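Local coordinates for putative cytoplasmic protein (Salmonella typhimurium, PDB 2GK3), which is of unknown function but assembles into a hexamer and belongs to a family of putative glutamine amidotransferase-like proteins, at residues Lys12-Gly17 / Asp57-His62; Trp20-Ile25 / Lys37-Ala42; Thr63-Phe68 / Ser88-Leu93; Ser129-Glu134 / Gly155-Glu160; Tyr183-Gly188 / Trp231-Phe236. All blocks are in the same frame, centred on the assembly; numbering follows the deposited sequence.

Interaction 1 of 5, residues Lys12-Gly17 / Asp57-His62; sequences KVLFIG and DYMPAH
F15 and Y58 both hold CG anti to the backbone N (chi1 -171° and -177°), and their rings come together obliquely on one face of the sheet, F15 CD2 lying 3.9 Å from Y58 CE1. The phenol reaches on to the next residue but one of the partner strand: Y58 OH donates to G17 O at 2.7 Å, in the plane of that carbonyl. L46 of helix 43-51 packs on both side chains.

The two strands run parallel, 18° apart, and bond alternately: D57 N to V13 O, F15 N to D57 O, M59 N to F15 O and G17 N to M59 O. On the other face L14 CD2 rests 3.5 Å from D57 O and 3.9 Å from M59 CB, while I16 CG2 comes within 3.6 Å of M59 O. At the outer end K12 NZ and D57 OD2 make only a long salt bridge of 3.9 Å, and D57 OD2 is also hydrogen-bonded to Y78.

Backbone bonding and apolar packing therefore carry this pairing, with the charged pair a minor addition, and the tyrosine hydroxyl gives G17 O a partner just where the second strand turns off toward helix 61-67.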
# COMPACT_ATOMS: atom_id res chain seq x y z
N LYS E 12 -16.78 31.30 19.12
CA LYS E 12 -16.44 30.87 17.78
C LYS E 12 -15.20 30.00 17.90
O LYS E 12 -14.12 30.49 18.28
CB LYS E 12 -16.19 32.08 16.90
CG LYS E 12 -16.32 31.79 15.42
CD LYS E 12 -15.85 32.96 14.58
CE LYS E 12 -16.69 33.10 13.31
NZ LYS E 12 -16.83 31.83 12.50
N VAL E 13 -15.34 28.72 17.60
CA VAL E 13 -14.24 27.75 17.75
C VAL E 13 -13.89 27.07 16.42
O VAL E 13 -14.79 26.62 15.71
CB VAL E 13 -14.58 26.69 18.82
CG1 VAL E 13 -13.50 25.57 18.89
CG2 VAL E 13 -14.77 27.35 20.18
N LEU E 14 -12.60 27.00 16.10
CA LEU E 14 -12.10 26.25 14.94
C LEU E 14 -11.71 24.85 15.41
O LEU E 14 -10.83 24.70 16.24
CB LEU E 14 -10.89 26.96 14.34
CG LEU E 14 -10.52 26.87 12.85
CD1 LEU E 14 -9.02 26.83 12.71
CD2 LEU E 14 -11.13 25.68 12.10
N PHE E 15 -12.37 23.82 14.90
CA PHE E 15 -12.04 22.46 15.29
C PHE E 15 -11.28 21.77 14.15
O PHE E 15 -11.83 21.56 13.07
CB PHE E 15 -13.31 21.68 15.66
CG PHE E 15 -13.05 20.33 16.30
CD1 PHE E 15 -13.26 20.13 17.66
CD2 PHE E 15 -12.59 19.25 15.54
CE1 PHE E 15 -13.01 18.90 18.25
CE2 PHE E 15 -12.34 18.01 16.11
CZ PHE E 15 -12.54 17.83 17.46
N ILE E 16 -10.00 21.44 14.38
CA ILE E 16 -9.17 20.84 13.36
C ILE E 16 -8.91 19.35 13.61
O ILE E 16 -8.53 18.93 14.71
CB ILE E 16 -7.84 21.59 13.20
CG1 ILE E 16 -8.06 23.11 13.15
CG2 ILE E 16 -7.12 21.12 11.95
CD1 ILE E 16 -6.75 23.94 13.13
N GLY E 17 -9.14 18.55 12.58
CA GLY E 17 -8.66 17.18 12.58
C GLY E 17 -9.77 16.18 12.54
O GLY E 17 -10.76 16.39 11.88
N ASP E 57 -16.43 25.99 13.27
CA ASP E 57 -15.93 25.66 11.94
C ASP E 57 -15.15 24.35 12.00
O ASP E 57 -14.22 24.21 12.79
CB ASP E 57 -15.03 26.76 11.40
CG ASP E 57 -15.80 28.00 10.97
OD1 ASP E 57 -17.05 28.02 11.08
OD2 ASP E 57 -15.14 28.96 10.53
N TYR E 58 -15.55 23.40 11.17
CA TYR E 58 -14.87 22.13 11.11
C TYR E 58 -13.87 22.09 9.95
O TYR E 58 -14.22 22.33 8.79
CB TYR E 58 -15.85 20.97 11.00
CG TYR E 58 -15.17 19.63 11.01
CD1 TYR E 58 -14.18 19.35 11.95
CD2 TYR E 58 -15.53 18.64 10.11
CE1 TYR E 58 -13.54 18.12 11.97
CE2 TYR E 58 -14.90 17.40 10.14
CZ TYR E 58 -13.90 17.16 11.07
OH TYR E 58 -13.26 15.94 11.09
N MSE E 59 -12.63 21.77 10.28
CA MSE E 59 -11.58 21.67 9.29
C MSE E 59 -10.94 20.29 9.36
O MSE E 59 -10.02 20.07 10.17
CB MSE E 59 -10.56 22.79 9.49
CG MSE E 59 -9.51 22.84 8.39
SE MSE E 59 -8.16 24.22 8.69
CE MSE E 59 -9.25 25.80 8.34
N PRO E 60 -11.42 19.35 8.52
CA PRO E 60 -10.79 18.03 8.47
C PRO E 60 -9.31 18.16 8.07
O PRO E 60 -8.93 19.15 7.46
CB PRO E 60 -11.56 17.31 7.38
CG PRO E 60 -12.83 18.10 7.16
CD PRO E 60 -12.56 19.49 7.59
N ALA E 61 -8.51 17.16 8.42
CA ALA E 61 -7.09 17.11 8.04
C ALA E 61 -6.79 17.48 6.58
O ALA E 61 -5.89 18.29 6.32
CB ALA E 61 -6.50 15.76 8.38
N HIS E 62 -7.54 16.91 5.62
CA HIS E 62 -7.28 17.22 4.20
C HIS E 62 -7.38 18.71 3.88
O HIS E 62 -6.64 19.21 3.04
CB HIS E 62 -8.09 16.33 3.21
CG HIS E 62 -9.58 16.43 3.34
ND1 HIS E 62 -10.34 15.42 3.90
CD2 HIS E 62 -10.45 17.41 3.00
CE1 HIS E 62 -11.61 15.77 3.89
NE2 HIS E 62 -11.70 16.98 3.36

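Interaction 2 of 5, residues Trp20-Ile25 / Lys37-Ala42; sequences WHIHMI and KYEEGA
W20 lays its indole against E39 and G41, its CG set between the backbone N and the carbonyl carbon (chi1 54°). W20 NE1 donates to E39 OE2 at 2.9 Å, almost straight (170°), with the oxygen in the indole plane; the carboxylate stands nearly perpendicular to the ring and is met from above its own plane. E39 O lies over the centre of one indole face, and W20 CH2 comes to 3.4 Å from G41 CA, an approach that the lack of a side chain at G41 permits. I22 CD1 lies 3.4 Å from the same E39 OE2.

W20 and E39 form one hydrogen-bonded antiparallel pair, I22 and K37 another, where I22 N reaches K37 O at 2.7 Å. Between them sits the non-hydrogen-bonded pair H21 and Y38, whose ring contact is less certain because H21 has two conformers. Within the second strand Y38 OH donates to the anti lone pair of E40 OE1 at 2.6 Å, and K37 NZ adds a weak bond to E39 OE1.

Farther out, H21 to I25 pair antiparallel with a strand of a second subunit, and Y38 N bonds Q65 OE1 of a third. The arrangement is a beta hairpin whose arm extends the sheet across a subunit interface of the hexamer.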
# COMPACT_ATOMS: atom_id res chain seq x y z
N TRP E 20 -10.03 10.89 8.51
CA TRP E 20 -9.05 10.00 7.92
C TRP E 20 -9.58 9.31 6.65
O TRP E 20 -10.79 9.25 6.43
CB TRP E 20 -8.56 8.96 8.95
CG TRP E 20 -9.67 8.22 9.57
CD1 TRP E 20 -10.32 7.13 9.05
CD2 TRP E 20 -10.30 8.49 10.83
NE1 TRP E 20 -11.30 6.70 9.91
CE2 TRP E 20 -11.31 7.52 11.01
CE3 TRP E 20 -10.10 9.45 11.83
CZ2 TRP E 20 -12.13 7.49 12.14
CZ3 TRP E 20 -10.91 9.42 12.94
CH2 TRP E 20 -11.91 8.45 13.09
N HIS E 21 -8.65 8.79 5.85
CA HIS E 21 -8.93 8.12 4.58
C HIS E 21 -8.26 6.74 4.58
O HIS E 21 -7.06 6.63 4.30
CB HIS E 21 -8.33 8.94 3.41
CG HIS E 21 -9.14 10.14 2.99
ND1 HIS E 21 -8.89 11.40 3.47
CD2 HIS E 21 -10.14 10.27 2.09
CE1 HIS E 21 -9.73 12.26 2.91
NE2 HIS E 21 -10.50 11.59 2.07
N ILE E 22 -9.01 5.67 4.90
CA ILE E 22 -8.41 4.33 4.92
C ILE E 22 -8.36 3.76 3.52
O ILE E 22 -9.36 3.77 2.81
CB ILE E 22 -9.12 3.30 5.86
CG1 ILE E 22 -9.20 3.80 7.31
CG2 ILE E 22 -8.38 1.97 5.85
CD1 ILE E 22 -10.56 4.36 7.65
N HIS E 23 -7.19 3.28 3.14
CA HIS E 23 -7.09 2.36 2.04
C HIS E 23 -7.01 0.95 2.63
O HIS E 23 -6.12 0.67 3.40
CB HIS E 23 -5.87 2.69 1.19
CG HIS E 23 -5.77 1.84 -0.04
ND1 HIS E 23 -6.74 1.83 -1.02
CD2 HIS E 23 -4.82 0.97 -0.44
CE1 HIS E 23 -6.40 0.99 -1.97
NE2 HIS E 23 -5.23 0.45 -1.65
N MSE E 24 -7.96 0.08 2.29
CA MSE E 24 -7.92 -1.33 2.76
C MSE E 24 -7.58 -2.27 1.66
O MSE E 24 -8.31 -2.36 0.67
CB MSE E 24 -9.27 -1.81 3.25
CG MSE E 24 -9.90 -1.02 4.30
SE MSE E 24 -11.28 -2.11 5.06
CE MSE E 24 -12.07 -0.55 5.81
N ILE E 25 -6.51 -3.02 1.86
CA ILE E 25 -6.09 -4.04 0.94
C ILE E 25 -6.56 -5.38 1.52
O ILE E 25 -6.09 -5.80 2.59
CB ILE E 25 -4.55 -4.01 0.76
CG1 ILE E 25 -4.09 -2.63 0.19
CG2 ILE E 25 -4.08 -5.19 -0.08
CD1 ILE E 25 -2.56 -2.36 0.29
N LYS E 37 -12.06 4.15 2.18
CA LYS E 37 -13.05 4.51 3.16
C LYS E 37 -12.68 5.85 3.84
O LYS E 37 -11.69 5.92 4.58
CB LYS E 37 -13.17 3.37 4.20
CG LYS E 37 -14.36 3.52 5.13
CD LYS E 37 -14.38 2.44 6.23
CE LYS E 37 -15.69 2.55 6.99
NZ LYS E 37 -15.68 1.75 8.24
N TYR E 38 -13.45 6.89 3.55
CA TYR E 38 -13.43 8.12 4.34
C TYR E 38 -14.32 8.01 5.61
O TYR E 38 -15.40 7.41 5.56
CB TYR E 38 -13.83 9.31 3.48
CG TYR E 38 -13.77 10.63 4.20
CD1 TYR E 38 -12.54 11.19 4.58
CD2 TYR E 38 -14.93 11.34 4.49
CE1 TYR E 38 -12.47 12.41 5.24
CE2 TYR E 38 -14.88 12.57 5.16
CZ TYR E 38 -13.65 13.10 5.54
OH TYR E 38 -13.57 14.30 6.19
N GLU E 39 -13.86 8.57 6.73
CA GLU E 39 -14.68 8.70 7.94
C GLU E 39 -14.29 9.96 8.66
O GLU E 39 -13.17 10.46 8.50
CB GLU E 39 -14.51 7.52 8.93
CG GLU E 39 -14.36 6.12 8.34
CD GLU E 39 -14.34 5.04 9.42
OE1 GLU E 39 -15.43 4.72 9.94
OE2 GLU E 39 -13.24 4.51 9.76
N GLU E 40 -15.22 10.49 9.43
CA GLU E 40 -14.95 11.57 10.36
C GLU E 40 -15.20 11.05 11.76
O GLU E 40 -16.17 10.34 11.99
CB GLU E 40 -15.80 12.77 10.03
CG GLU E 40 -15.36 13.38 8.72
CD GLU E 40 -16.13 14.60 8.32
OE1 GLU E 40 -15.67 15.28 7.39
OE2 GLU E 40 -17.19 14.88 8.92
N GLY E 41 -14.31 11.40 12.69
CA GLY E 41 -14.23 10.74 13.98
C GLY E 41 -14.93 11.39 15.15
O GLY E 41 -15.16 10.72 16.16
N ALA E 42 -15.26 12.68 15.01
CA ALA E 42 -15.83 13.47 16.11
C ALA E 42 -17.25 14.03 15.84
O ALA E 42 -17.64 15.05 16.42
CB ALA E 42 -14.87 14.58 16.54

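Interaction 3 of 5, residues Thr63-Phe68 / Ser88-Leu93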
# COMPACT_ATOMS: atom_id res chain seq x y z
N THR E 63 -8.25 19.42 4.58
CA THR E 63 -8.45 20.85 4.35
C THR E 63 -7.29 21.71 4.86
O THR E 63 -7.06 22.80 4.36
CB THR E 63 -9.79 21.31 4.99
OG1 THR E 63 -10.84 20.48 4.51
CG2 THR E 63 -10.11 22.75 4.66
N VAL E 64 -6.58 21.24 5.89
CA VAL E 64 -5.34 21.89 6.32
C VAL E 64 -4.29 21.82 5.19
O VAL E 64 -3.60 22.81 4.94
CB VAL E 64 -4.79 21.27 7.64
CG1 VAL E 64 -3.38 21.81 7.99
CG2 VAL E 64 -5.76 21.50 8.79
N GLN E 65 -4.21 20.67 4.51
CA GLN E 65 -3.29 20.44 3.38
C GLN E 65 -3.51 21.38 2.20
O GLN E 65 -2.55 21.92 1.66
CB GLN E 65 -3.40 18.99 2.87
CG GLN E 65 -3.02 17.90 3.85
CD GLN E 65 -2.71 16.57 3.14
OE1 GLN E 65 -3.58 15.97 2.50
NE2 GLN E 65 -1.47 16.10 3.28
N ILE E 66 -4.78 21.57 1.81
CA ILE E 66 -5.21 22.41 0.68
C ILE E 66 -5.30 23.90 1.01
O ILE E 66 -5.02 24.76 0.15
CB ILE E 66 -6.69 22.09 0.27
CG1 ILE E 66 -6.88 20.71 -0.33
CG2 ILE E 66 -7.27 23.15 -0.70
CD1 ILE E 66 -8.39 20.49 -0.65
N ALA E 67 -5.76 24.21 2.22
CA ALA E 67 -6.41 25.50 2.48
C ALA E 67 -6.31 26.01 3.90
O ALA E 67 -7.21 26.72 4.37
CB ALA E 67 -7.89 25.43 2.08
N PHE E 68 -5.24 25.66 4.61
CA PHE E 68 -5.02 26.26 5.92
C PHE E 68 -4.81 27.78 5.77
O PHE E 68 -4.06 28.20 4.88
CB PHE E 68 -3.85 25.61 6.69
CG PHE E 68 -3.77 26.07 8.10
CD1 PHE E 68 -4.57 25.49 9.07
CD2 PHE E 68 -2.99 27.16 8.44
CE1 PHE E 68 -4.54 25.96 10.39
CE2 PHE E 68 -2.96 27.64 9.74
CZ PHE E 68 -3.72 27.04 10.72
N SER E 88 1.66 16.93 13.37
CA SER E 88 2.37 18.18 13.05
C SER E 88 2.76 18.30 11.57
O SER E 88 2.77 19.39 11.01
CB SER E 88 3.60 18.33 13.95
OG SER E 88 4.49 17.25 13.77
N ASN E 89 3.07 17.16 10.95
CA ASN E 89 3.46 17.10 9.54
C ASN E 89 2.38 17.69 8.65
O ASN E 89 2.69 18.33 7.64
CB ASN E 89 3.74 15.66 9.11
CG ASN E 89 5.05 15.09 9.67
OD1 ASN E 89 5.98 15.83 9.99
ND2 ASN E 89 5.13 13.77 9.74
N THR E 90 1.11 17.51 9.03
CA THR E 90 0.01 18.02 8.20
C THR E 90 0.04 19.54 8.13
O THR E 90 -0.10 20.10 7.04
CB THR E 90 -1.40 17.49 8.63
OG1 THR E 90 -1.41 16.06 8.49
CG2 THR E 90 -2.51 18.08 7.73
N PHE E 91 0.24 20.19 9.27
CA PHE E 91 0.40 21.65 9.35
C PHE E 91 1.67 22.17 8.69
O PHE E 91 1.64 23.16 7.97
CB PHE E 91 0.39 22.07 10.80
CG PHE E 91 -0.93 21.93 11.48
CD1 PHE E 91 -1.15 20.88 12.36
CD2 PHE E 91 -1.95 22.85 11.25
CE1 PHE E 91 -2.37 20.73 13.02
CE2 PHE E 91 -3.19 22.70 11.91
CZ PHE E 91 -3.38 21.63 12.80
N LEU E 92 2.80 21.51 8.93
CA LEU E 92 4.09 21.93 8.44
C LEU E 92 4.32 21.68 6.95
O LEU E 92 5.02 22.46 6.30
CB LEU E 92 5.20 21.25 9.26
CG LEU E 92 5.42 21.81 10.67
CD1 LEU E 92 6.16 20.86 11.60
CD2 LEU E 92 6.12 23.18 10.60
N LEU E 93 3.74 20.59 6.44
CA LEU E 93 4.01 20.07 5.09
C LEU E 93 2.74 20.07 4.24
O LEU E 93 2.37 19.03 3.65
CB LEU E 93 4.60 18.65 5.16
CG LEU E 93 5.84 18.45 6.02
CD1 LEU E 93 6.23 16.98 6.08
CD2 LEU E 93 6.99 19.31 5.48
O HOH W 1 -0.06 18.34 4.87
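Two short helices, 63-67 and 88-92, run side by side in nearly the same direction, their axes 14° and 8.9 Å apart, and V64 of the first, with F68 just after it, meets T90 and F91 of the second in a buried seam. V64 holds CG1 anti to the backbone N (chi1 172°), and this methyl wedges between its neighbours, 3.7 Å from F91 CD2 and 3.8 Å from T90 CG2. F91 then turns its edge to the face of F68 in an offset edge-to-face pair: the planes stand at 86°, the centroids are 5.7 Å apart, and F68 CE1 lies near the plane of the F91 ring, 3.8 Å from F91 CE2. I16 of strand 12-28 touches all three side chains.

T90 CG2 also meets Q65 CG, the two side chains crossing at about a right angle. The amide of Q65 also bonds S36 O and Y38 N of a neighbouring subunit, while T90 OG1 accepts from Y30 N of another. One water accepts from Q65 NE2 and donates to T90 O at 2.8 Å and to L93 O.

No direct hydrogen bond links the helices, so methyl and aromatic packing joins them, with this water as the polar bridge.

Interaction 4 of 5, residues Ser129-Glu134 / Gly155-Glu160; sequences SFMGIE and GDDRVE
D157 and D156 turn their carboxylates on the loop 129-134 and bind its backbone amides. D157 holds CG between the backbone N and the carbonyl carbon (chi1 65°); its OD2 accepts from M131 N at 2.9 Å and its OD1 from G132 N at 2.7 Å, each donor standing well above the carboxylate plane. N190 gives OD1 a further hydrogen bond. D156 OD2 accepts from E134 N at 2.8 Å, again from above the plane.

The ionic part lies within 155-160. R158 grips D156 side-on, NH2 reaching OD2 at 2.9 Å while NE bonds both carboxylate oxygens. D156 OD1 also takes R158 N at 3.0 Å, closing an Asx turn, and R158 NH1 goes on to E160 OE2. A neighbouring subunit brings N89 OD1 to the same guanidinium.

Van der Waals contact is slighter. I133 CG1 sits over one face of the guanidinium, 3.7 Å from R158 NE, and M131 CB comes to 3.2 Å from G155 O.

Three loop amides thus end on two aspartates. D156 OD2 alone takes three donors, E134 N and two nitrogens of R158, an environment that would be expected to keep this carboxylate ionised and its orientation fixed.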
# COMPACT_ATOMS: atom_id res chain seq x y z
N SER E 129 -2.02 12.69 17.85
CA SER E 129 -1.84 13.81 18.77
C SER E 129 -0.56 13.59 19.60
O SER E 129 -0.06 12.46 19.71
CB SER E 129 -3.06 13.90 19.69
OG SER E 129 -4.21 14.38 19.01
N PHE E 130 -0.05 14.69 20.17
CA PHE E 130 1.14 14.70 21.03
C PHE E 130 2.30 14.01 20.32
O PHE E 130 2.76 14.50 19.27
CB PHE E 130 0.81 14.14 22.43
CG PHE E 130 -0.24 14.96 23.14
CD1 PHE E 130 0.04 16.26 23.56
CD2 PHE E 130 -1.54 14.45 23.33
CE1 PHE E 130 -0.96 17.04 24.20
CE2 PHE E 130 -2.54 15.22 23.95
CZ PHE E 130 -2.26 16.51 24.38
N MSE E 131 2.79 12.89 20.85
CA MSE E 131 3.73 12.09 20.04
C MSE E 131 2.96 11.03 19.27
O MSE E 131 3.16 10.87 18.08
CB MSE E 131 4.88 11.49 20.87
CG MSE E 131 5.85 12.52 21.38
SE MSE E 131 6.80 13.42 19.86
CE MSE E 131 8.58 12.62 20.19
N GLY E 132 2.09 10.32 19.97
CA GLY E 132 1.20 9.34 19.37
C GLY E 132 1.84 8.06 18.89
O GLY E 132 2.98 7.72 19.26
N ILE E 133 1.10 7.33 18.06
CA ILE E 133 1.56 6.02 17.58
C ILE E 133 2.84 6.14 16.75
O ILE E 133 2.92 6.95 15.81
CB ILE E 133 0.45 5.20 16.82
CG1 ILE E 133 0.92 3.74 16.66
CG2 ILE E 133 0.06 5.89 15.48
CD1 ILE E 133 -0.12 2.74 16.29
N GLU E 134 3.82 5.33 17.12
CA GLU E 134 5.18 5.40 16.57
C GLU E 134 5.80 6.82 16.60
O GLU E 134 6.73 7.10 15.86
CB GLU E 134 5.21 4.82 15.15
CG GLU E 134 4.83 3.33 15.03
CD GLU E 134 4.95 2.82 13.59
OE1 GLU E 134 4.19 1.88 13.22
OE2 GLU E 134 5.80 3.37 12.82
N GLY E 155 9.42 9.26 22.58
CA GLY E 155 8.94 8.34 21.57
C GLY E 155 7.43 8.20 21.64
O GLY E 155 6.71 9.11 22.10
N ASP E 156 6.95 7.05 21.16
CA ASP E 156 5.55 6.68 21.23
C ASP E 156 5.09 6.80 22.68
O ASP E 156 5.72 6.25 23.60
CB ASP E 156 5.39 5.23 20.73
CG ASP E 156 3.94 4.81 20.58
OD1 ASP E 156 3.09 5.20 21.43
OD2 ASP E 156 3.66 4.05 19.62
N ASP E 157 3.98 7.53 22.86
CA ASP E 157 3.55 7.99 24.18
C ASP E 157 2.18 7.44 24.58
O ASP E 157 1.57 7.90 25.55
CB ASP E 157 3.57 9.54 24.24
CG ASP E 157 2.58 10.19 23.29
OD1 ASP E 157 1.87 9.46 22.55
OD2 ASP E 157 2.48 11.44 23.30
N ARG E 158 1.69 6.46 23.81
CA ARG E 158 0.43 5.80 24.07
C ARG E 158 0.54 4.94 25.33
O ARG E 158 1.55 4.24 25.55
CB ARG E 158 0.06 4.84 22.93
CG ARG E 158 -0.39 5.45 21.63
CD ARG E 158 -0.54 4.37 20.54
NE ARG E 158 0.69 3.59 20.34
CZ ARG E 158 0.79 2.26 20.31
NH1 ARG E 158 -0.28 1.48 20.44
NH2 ARG E 158 1.97 1.70 20.10
N VAL E 159 -0.51 5.00 26.14
CA VAL E 159 -0.75 4.01 27.16
C VAL E 159 -2.03 3.31 26.74
O VAL E 159 -3.09 3.92 26.69
CB VAL E 159 -0.85 4.65 28.57
CG1 VAL E 159 -1.30 3.59 29.63
CG2 VAL E 159 0.50 5.30 28.95
N GLU E 160 -1.90 2.05 26.37
CA GLU E 160 -3.09 1.25 25.98
C GLU E 160 -3.64 0.51 27.21
O GLU E 160 -2.91 -0.22 27.90
CB GLU E 160 -2.74 0.24 24.88
CG GLU E 160 -2.16 0.87 23.61
CD GLU E 160 -3.20 1.61 22.75
OE1 GLU E 160 -4.38 1.71 23.16
OE2 GLU E 160 -2.83 2.09 21.66

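Interaction 5 of 5, residues Tyr183-Gly188 / Trp231-Phe236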
# COMPACT_ATOMS: atom_id res chain seq x y z
N TYR E 183 -17.22 9.37 37.08
CA TYR E 183 -16.27 9.47 35.99
C TYR E 183 -16.16 8.17 35.20
O TYR E 183 -16.10 7.08 35.78
CB TYR E 183 -14.91 9.93 36.50
CG TYR E 183 -14.81 11.43 36.68
CD1 TYR E 183 -15.02 12.02 37.93
CD2 TYR E 183 -14.51 12.27 35.59
CE1 TYR E 183 -14.94 13.41 38.09
CE2 TYR E 183 -14.42 13.66 35.74
CZ TYR E 183 -14.63 14.22 36.99
OH TYR E 183 -14.53 15.58 37.15
N PRO E 184 -16.15 8.27 33.86
CA PRO E 184 -16.16 7.08 33.02
C PRO E 184 -14.80 6.42 32.82
O PRO E 184 -13.77 6.94 33.21
CB PRO E 184 -16.71 7.58 31.68
CG PRO E 184 -16.57 9.08 31.71
CD PRO E 184 -16.10 9.52 33.06
N VAL E 185 -14.83 5.27 32.15
CA VAL E 185 -13.66 4.52 31.79
C VAL E 185 -13.13 4.94 30.40
O VAL E 185 -13.91 5.33 29.52
CB VAL E 185 -14.00 3.00 31.92
CG1 VAL E 185 -13.20 2.13 30.99
CG2 VAL E 185 -13.85 2.55 33.39
N PHE E 186 -11.81 4.89 30.24
CA PHE E 186 -11.09 5.18 29.00
C PHE E 186 -10.21 4.00 28.69
O PHE E 186 -9.74 3.33 29.62
CB PHE E 186 -10.21 6.42 29.16
CG PHE E 186 -10.97 7.65 29.43
CD1 PHE E 186 -11.43 7.92 30.72
CD2 PHE E 186 -11.30 8.51 28.38
CE1 PHE E 186 -12.20 9.04 30.98
CE2 PHE E 186 -12.06 9.63 28.62
CZ PHE E 186 -12.52 9.91 29.92
N LEU E 187 -9.98 3.75 27.40
CA LEU E 187 -9.24 2.56 26.99
C LEU E 187 -7.77 2.87 26.64
O LEU E 187 -7.04 2.02 26.11
CB LEU E 187 -10.00 1.83 25.88
CG LEU E 187 -10.99 0.68 26.25
CD1 LEU E 187 -11.60 0.73 27.65
CD2 LEU E 187 -12.08 0.54 25.25
N GLY E 188 -7.34 4.08 26.97
CA GLY E 188 -6.02 4.54 26.58
C GLY E 188 -5.87 6.04 26.64
O GLY E 188 -6.86 6.76 26.77
N TRP E 231 -10.34 4.86 22.47
CA TRP E 231 -9.93 5.34 23.79
C TRP E 231 -11.08 5.99 24.56
O TRP E 231 -11.24 5.74 25.76
CB TRP E 231 -8.79 6.32 23.68
CG TRP E 231 -7.48 5.70 23.46
CD1 TRP E 231 -7.21 4.37 23.31
CD2 TRP E 231 -6.23 6.38 23.31
NE1 TRP E 231 -5.87 4.18 23.10
CE2 TRP E 231 -5.24 5.40 23.11
CE3 TRP E 231 -5.85 7.74 23.36
CZ2 TRP E 231 -3.89 5.73 22.94
CZ3 TRP E 231 -4.50 8.06 23.19
CH2 TRP E 231 -3.55 7.07 22.96
N GLY E 232 -11.83 6.87 23.88
CA GLY E 232 -13.07 7.40 24.43
C GLY E 232 -14.14 6.32 24.31
O GLY E 232 -14.51 5.92 23.21
N THR E 233 -14.63 5.84 25.44
CA THR E 233 -15.61 4.75 25.44
C THR E 233 -17.02 5.26 25.18
O THR E 233 -17.30 6.43 25.39
CB THR E 233 -15.62 3.97 26.75
OG1 THR E 233 -15.84 4.88 27.83
CG2 THR E 233 -14.30 3.24 26.92
N GLN E 234 -17.90 4.36 24.74
CA GLN E 234 -19.32 4.66 24.58
C GLN E 234 -19.86 5.20 25.89
O GLN E 234 -20.70 6.10 25.90
CB GLN E 234 -20.11 3.42 24.16
CG GLN E 234 -19.88 2.95 22.72
CD GLN E 234 -19.93 4.11 21.72
OE1 GLN E 234 -20.97 4.78 21.56
NE2 GLN E 234 -18.80 4.36 21.05
N GLN E 235 -19.36 4.66 27.00
CA GLN E 235 -19.71 5.13 28.33
C GLN E 235 -19.29 6.60 28.54
O GLN E 235 -20.00 7.38 29.17
CB GLN E 235 -19.09 4.22 29.38
CG GLN E 235 -19.23 4.69 30.82
CD GLN E 235 -18.53 3.77 31.79
OE1 GLN E 235 -17.58 4.16 32.45
NE2 GLN E 235 -18.99 2.53 31.87
N PHE E 236 -18.15 6.97 27.98
CA PHE E 236 -17.70 8.35 28.06
C PHE E 236 -18.58 9.28 27.21
O PHE E 236 -18.93 10.38 27.65
CB PHE E 236 -16.22 8.45 27.70
CG PHE E 236 -15.69 9.84 27.63
CD1 PHE E 236 -16.00 10.78 28.62
CD2 PHE E 236 -14.85 10.22 26.59
CE1 PHE E 236 -15.50 12.07 28.57
CE2 PHE E 236 -14.33 11.51 26.53
CZ PHE E 236 -14.65 12.44 27.51
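F186 points the edge of its ring at the face of F236, joining the start of strand 185-194 to the N-terminal end of the short helix 234-237, which T233 caps. The planes of this edge-to-face pair are 53° apart and the centroids 4.7 Å; F186 CE2 stands over the F236 face, displaced toward the rim, 3.5 Å from F236 CD2. P184 CG comes obliquely to the same ring at 3.6 Å from F236 CD1.

W231 uses a face instead. Its indole lies flat over the backbone of G188, whose CA sits above the five-membered ring, 3.4 Å from its centroid and 7° off the normal, a CH-pi contact that the bare glycine allows. The indole N-H is held from outside the two segments, W231 NE1 bonding E160 OE1, while W231 N holds a glycerol probably left from crystallisation. W231 O accepts from L187 N.

Between these rings the N-cap residue T233 points its side chain at the strand, and L187 crosses it at about a right angle, CD1 against T233 CG2. In the first turn of the helix Q235 keeps CG anti to the backbone N (chi1 173°) in an extended chain, and its OE1 accepts from V185 N at 3.0 Å.

T233 OG1 has two roles at once: it donates to V185 O at 2.6 Å and takes the capping bond from F236 N at 3.1 Å.

Interactions 1 and 2, both only partly buried, share strand 12-28: its first part pairs parallel within the body of the chain, its later part antiparallel in a hairpin that leaves the body for other subunits. Interactions 3, 4 and 5 are buried. Interaction 3 is mainly apolar, with one bridging water; helix 61-67 is common to it and interaction 1, V64 CG2 packing on I16 CG2 and M59 SE. Interaction 4 rests on carboxylates taking backbone amides, whereas interaction 5 mixes aromatic packing with a capping hydroxyl on a carbonyl and a glutamine oxygen on an amide; a probable hydrogen bond from W231 NE1 to E160 OE1 links these two.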